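Local coordinates for protein gluconokinase (Sinorhizobium meliloti, PDB 3T61) that probably catalyses the ATP-dependent phosphorylation of D-gluconate to 6-phospho-D-gluconate, at residues A[45-50]-A[89-94]. Sequence-based numbering, arbitrary orientation.
Sequences PFIEGD and VVVSCS
F46 swings CG opposite its backbone N (chi1 171°), which carries the ring forward along the strand toward S92, while S92 tucks OG between its N and carbonyl carbon (chi1 59°), turned toward strand 46-48. They meet on strands 46-48 and 90-92, parallel neighbours at one margin of the five-stranded 2-3-1-4-5 sheet of this P-loop kinase fold. The backbone ladder runs V90 N to P45 O, I47 N to V90 O at 2.9 Å, and S92 N to I47 O. F46 and V90 share a face and both touch A39 of helix 31-42; CD1 of F46 lies 4.1 Å from V90 CG1, and its CZ reaches S92 CB at 3.7 Å. Cutting F46 back to an alanine here would probably strip V90 CG1 and S92 CB of their aromatic neighbour and open a gap beneath A39. On the same face, E48 OE1 forms a salt bridge with R59 NH1 of the second subunit. On the other face, I47 CD1 packs against V89 CG2 at 3.5 Å, and I47 CB sits beside V91 CG2. At the 3-10 segment 49-50, S92 OG accepts the G49 N-H at 3.0 Å, and a water 3.0 Å from that OG accepts from D50 N.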
loop_
_atom_site.group_PDB
_atom_site.type_symbol
_atom_site.label_atom_id
_atom_site.label_comp_id
_atom_site.label_asym_id
_atom_site.label_seq_id
_atom_site.Cartn_x
_atom_site.Cartn_y
_atom_site.Cartn_z
ATOM N N PRO A 45 -22.063 1.035 4.910
ATOM C CA PRO A 45 -21.041 1.244 3.889
ATOM C C PRO A 45 -19.781 0.479 4.307
ATOM O O PRO A 45 -19.541 0.249 5.498
ATOM C CB PRO A 45 -20.847 2.755 3.902
ATOM C CG PRO A 45 -21.079 3.100 5.332
ATOM C CD PRO A 45 -22.283 2.260 5.699
ATOM N N PHE A 46 -18.994 0.062 3.327
ATOM C CA PHE A 46 -17.768 -0.661 3.616
ATOM C C PHE A 46 -16.573 0.240 3.362
ATOM O O PHE A 46 -16.519 0.945 2.356
ATOM C CB PHE A 46 -17.643 -1.896 2.722
ATOM C CG PHE A 46 -16.301 -2.573 2.809
ATOM C CD1 PHE A 46 -15.931 -3.266 3.952
ATOM C CD2 PHE A 46 -15.395 -2.486 1.763
ATOM C CE1 PHE A 46 -14.679 -3.867 4.051
ATOM C CE2 PHE A 46 -14.133 -3.083 1.848
ATOM C CZ PHE A 46 -13.776 -3.773 2.997
ATOM N N ILE A 47 -15.621 0.220 4.279
ATOM C CA ILE A 47 -14.411 0.997 4.117
ATOM C C ILE A 47 -13.235 0.033 4.125
ATOM O O ILE A 47 -13.101 -0.785 5.039
ATOM C CB ILE A 47 -14.215 2.023 5.262
ATOM C CG1 ILE A 47 -15.282 3.122 5.170
ATOM C CG2 ILE A 47 -12.805 2.623 5.178
ATOM C CD1 ILE A 47 -15.331 4.040 6.372
ATOM N N GLU A 48 -12.388 0.110 3.103
ATOM C CA GLU A 48 -11.222 -0.749 3.073
ATOM C C GLU A 48 -10.122 -0.099 3.901
ATOM O O GLU A 48 -9.635 0.978 3.559
ATOM C CB GLU A 48 -10.728 -0.971 1.646
ATOM C CG GLU A 48 -9.563 -1.945 1.600
ATOM C CD GLU A 48 -9.494 -2.716 0.301
ATOM O OE1 GLU A 48 -10.535 -3.285 -0.104
ATOM O OE2 GLU A 48 -8.403 -2.758 -0.305
ATOM N N GLY A 49 -9.742 -0.760 4.991
ATOM C CA GLY A 49 -8.707 -0.234 5.865
ATOM C C GLY A 49 -7.401 0.141 5.182
ATOM O O GLY A 49 -6.808 1.167 5.511
ATOM N N ASP A 50 -6.957 -0.681 4.236
ATOM C CA ASP A 50 -5.709 -0.445 3.513
ATOM C C ASP A 50 -5.569 0.951 2.918
ATOM O O ASP A 50 -4.459 1.484 2.820
ATOM C CB ASP A 50 -5.550 -1.449 2.369
ATOM C CG ASP A 50 -5.201 -2.828 2.851
ATOM O OD1 ASP A 50 -4.351 -2.946 3.754
ATOM O OD2 ASP A 50 -5.768 -3.801 2.308
ATOM N N VAL A 89 -20.548 1.343 10.440
ATOM C CA VAL A 89 -19.699 1.138 9.280
ATOM C C VAL A 89 -18.973 -0.201 9.413
ATOM O O VAL A 89 -18.772 -0.697 10.518
ATOM C CB VAL A 89 -18.651 2.290 9.140
ATOM C CG1 VAL A 89 -17.680 2.278 10.312
ATOM C CG2 VAL A 89 -17.905 2.159 7.843
ATOM N N VAL A 90 -18.613 -0.798 8.281
ATOM C CA VAL A 90 -17.868 -2.048 8.293
ATOM C C VAL A 90 -16.480 -1.733 7.747
ATOM O O VAL A 90 -16.351 -1.248 6.626
ATOM C CB VAL A 90 -18.506 -3.115 7.394
ATOM C CG1 VAL A 90 -17.670 -4.371 7.445
ATOM C CG2 VAL A 90 -19.941 -3.391 7.832
ATOM N N VAL A 91 -15.444 -2.007 8.532
ATOM C CA VAL A 91 -14.085 -1.717 8.093
ATOM C C VAL A 91 -13.150 -2.911 8.144
ATOM O O VAL A 91 -13.090 -3.613 9.147
ATOM C CB VAL A 91 -13.420 -0.606 8.958
ATOM C CG1 VAL A 91 -12.005 -0.333 8.450
ATOM C CG2 VAL A 91 -14.256 0.670 8.924
ATOM N N SER A 92 -12.411 -3.124 7.060
ATOM C CA SER A 92 -11.437 -4.195 7.016
ATOM C C SER A 92 -10.146 -3.645 7.642
ATOM O O SER A 92 -9.644 -2.591 7.255
ATOM C CB SER A 92 -11.196 -4.650 5.568
ATOM O OG SER A 92 -10.733 -3.595 4.741
ATOM N N CYS A 93 -9.626 -4.365 8.624
ATOM C CA CYS A 93 -8.422 -3.962 9.315
ATOM C C CYS A 93 -7.841 -5.178 10.024
ATOM O O CYS A 93 -8.488 -5.763 10.885
ATOM C CB CYS A 93 -8.759 -2.858 10.328
ATOM S SG CYS A 93 -7.385 -2.383 11.364
ATOM N N SER A 94 -6.618 -5.550 9.661
ATOM C CA SER A 94 -5.950 -6.708 10.249
ATOM C C SER A 94 -6.047 -6.757 11.776
ATOM O O SER A 94 -6.252 -7.835 12.344
ATOM C CB SER A 94 -4.486 -6.756 9.795
ATOM O OG SER A 94 -3.859 -5.503 9.930
HETATM O O HOH W 1 -7.733 -3.694 4.626
#